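Side-chain contact in endonuclease V (PDB 3GA2), which probably starts repair of deaminated DNA by nicking double-stranded DNA, with magnesium, at the second phosphodiester bond 3' to a deoxyinosine: residues G176-T181 and P187-C192. The protein carries 1 engineered substitution. Sequence-based numbering, arbitrary orientation.
Sequences GRALRT and PIFLSC
The methyl CG2 of Thr181 lies against the CG1-CD1 arm of Ile188, 3.4 Å from CD1, tighter than usual for two carbons, with the two side chains crossing at about a right angle. Ile188 holds CG1 between its backbone N and carbonyl carbon (chi1 54°), 3.5 Å from Leu179 O, while an extended chi2 carries CD1 on to the methyl. Threonine suits the spot because its hydroxyl OG1 bonds to Arg214 O while the methyl packs; a serine here would probably leave a gap beside Ile188 CD1, freeing that end to shift. On the opposite face, the small Ala178 leaves room for the Phe189 ring to approach obliquely, CB 4.0 Å from CE2. Between the faces, paired backbone bonds join Arg177 with Leu190 and Leu179 with Ile188; Leu179 N to Ile188 O is nearly straight (172°). Pro187, which has no N-H to offer, sets CB 3.1 Å from Leu179 O. Arg180 NH1 lies 3.7 Å from Pro187 CD, its guanidinium bound by the backbone carbonyls of Pro158, Glu159 and Val185. The Ile188 side chain is about 8 Å from that of Asp116, a predicted magnesium ligand. This antiparallel hairpin belongs to the central sheet of the RNase H-like fold: strand 165-170 flanks one arm, strand 140-144 the other, and helix 198-207 covers the Arg177, Leu179 and Leu190 face.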
loop_
_atom_site.group_PDB
_atom_site.type_symbol
_atom_site.label_atom_id
_atom_site.label_comp_id
_atom_site.label_asym_id
_atom_site.label_seq_id
_atom_site.Cartn_x
_atom_site.Cartn_y
_atom_site.Cartn_z
ATOM N N GLY A 176 -13.643 3.486 -0.371
ATOM C CA GLY A 176 -12.598 3.993 -1.241
ATOM C C GLY A 176 -13.177 4.442 -2.577
ATOM O O GLY A 176 -14.377 4.691 -2.678
ATOM N N ARG A 177 -12.338 4.545 -3.600
ATOM C CA ARG A 177 -12.800 4.972 -4.916
ATOM C C ARG A 177 -12.238 4.138 -6.068
ATOM O O ARG A 177 -11.146 3.576 -5.969
ATOM C CB ARG A 177 -12.428 6.446 -5.155
ATOM C CG ARG A 177 -13.171 7.443 -4.270
ATOM C CD ARG A 177 -12.662 8.874 -4.436
ATOM N NE ARG A 177 -13.472 9.823 -3.673
ATOM C CZ ARG A 177 -13.162 11.103 -3.491
ATOM N NH1 ARG A 177 -12.048 11.601 -4.018
ATOM N NH2 ARG A 177 -13.966 11.889 -2.786
ATOM N N ALA A 178 -13.002 4.048 -7.153
ATOM C CA ALA A 178 -12.547 3.348 -8.348
ATOM C C ALA A 178 -12.047 4.561 -9.114
ATOM O O ALA A 178 -12.821 5.470 -9.417
ATOM C CB ALA A 178 -13.714 2.693 -9.070
ATOM N N LEU A 179 -10.753 4.582 -9.404
ATOM C CA LEU A 179 -10.147 5.731 -10.060
ATOM C C LEU A 179 -9.463 5.465 -11.388
ATOM O O LEU A 179 -8.621 4.574 -11.502
ATOM C CB LEU A 179 -9.140 6.373 -9.099
ATOM C CG LEU A 179 -8.339 7.587 -9.577
ATOM C CD1 LEU A 179 -9.274 8.756 -9.813
ATOM C CD2 LEU A 179 -7.281 7.939 -8.544
ATOM N N ARG A 180 -9.830 6.273 -12.378
ATOM C CA ARG A 180 -9.265 6.191 -13.715
ATOM C C ARG A 180 -7.996 7.037 -13.713
ATOM O O ARG A 180 -8.063 8.258 -13.827
ATOM C CB ARG A 180 -10.245 6.769 -14.740
ATOM C CG ARG A 180 -9.831 6.556 -16.187
ATOM C CD ARG A 180 -10.148 5.139 -16.644
ATOM N NE ARG A 180 -11.587 4.901 -16.674
ATOM C CZ ARG A 180 -12.157 3.754 -17.031
ATOM N NH1 ARG A 180 -11.412 2.718 -17.394
ATOM N NH2 ARG A 180 -13.479 3.647 -17.028
ATOM N N THR A 181 -6.842 6.400 -13.572
ATOM C CA THR A 181 -5.591 7.141 -13.565
ATOM C C THR A 181 -5.122 7.348 -14.990
ATOM O O THR A 181 -4.731 8.449 -15.372
ATOM C CB THR A 181 -4.514 6.408 -12.775
ATOM O OG1 THR A 181 -4.541 5.019 -13.110
ATOM C CG2 THR A 181 -4.750 6.583 -11.286
ATOM N N PRO A 187 -8.987 0.948 -14.380
ATOM C CA PRO A 187 -8.786 1.879 -13.271
ATOM C C PRO A 187 -8.113 1.207 -12.082
ATOM O O PRO A 187 -7.955 -0.015 -12.051
ATOM C CB PRO A 187 -10.206 2.336 -12.954
ATOM C CG PRO A 187 -11.010 1.108 -13.241
ATOM C CD PRO A 187 -10.411 0.607 -14.534
ATOM N N ILE A 188 -7.687 2.013 -11.120
ATOM C CA ILE A 188 -7.075 1.473 -9.921
ATOM C C ILE A 188 -8.075 1.700 -8.796
ATOM O O ILE A 188 -9.051 2.433 -8.960
ATOM C CB ILE A 188 -5.750 2.172 -9.572
ATOM C CG1 ILE A 188 -5.961 3.684 -9.476
ATOM C CG2 ILE A 188 -4.687 1.812 -10.605
ATOM C CD1 ILE A 188 -4.884 4.391 -8.700
ATOM N N PHE A 189 -7.832 1.067 -7.656
ATOM C CA PHE A 189 -8.727 1.205 -6.529
ATOM C C PHE A 189 -8.040 1.868 -5.362
ATOM O O PHE A 189 -7.153 1.311 -4.732
ATOM C CB PHE A 189 -9.301 -0.163 -6.187
ATOM C CG PHE A 189 -9.999 -0.782 -7.344
ATOM C CD1 PHE A 189 -9.319 -1.646 -8.201
ATOM C CD2 PHE A 189 -11.293 -0.393 -7.668
ATOM C CE1 PHE A 189 -9.918 -2.106 -9.369
ATOM C CE2 PHE A 189 -11.902 -0.847 -8.834
ATOM C CZ PHE A 189 -11.210 -1.703 -9.690
ATOM N N LEU A 190 -8.486 3.089 -5.106
ATOM C CA LEU A 190 -7.936 3.951 -4.084
ATOM C C LEU A 190 -8.646 3.921 -2.755
ATOM O O LEU A 190 -9.876 3.950 -2.693
ATOM C CB LEU A 190 -7.946 5.389 -4.600
ATOM C CG LEU A 190 -7.491 6.487 -3.627
ATOM C CD1 LEU A 190 -5.970 6.515 -3.592
ATOM C CD2 LEU A 190 -8.021 7.856 -4.085
ATOM N N SER A 191 -7.858 3.879 -1.691
ATOM C CA SER A 191 -8.409 3.914 -0.347
ATOM C C SER A 191 -7.408 4.613 0.542
ATOM O O SER A 191 -6.203 4.597 0.280
ATOM C CB SER A 191 -8.685 2.504 0.190
ATOM O OG SER A 191 -7.498 1.761 0.364
ATOM N N CYS A 192 -7.910 5.259 1.583
ATOM C CA CYS A 192 -7.021 5.909 2.519
ATOM C C CYS A 192 -6.295 4.759 3.181
ATOM O O CYS A 192 -6.793 3.634 3.206
ATOM C CB CYS A 192 -7.796 6.644 3.613
ATOM S SG CYS A 192 -8.673 8.110 3.095
#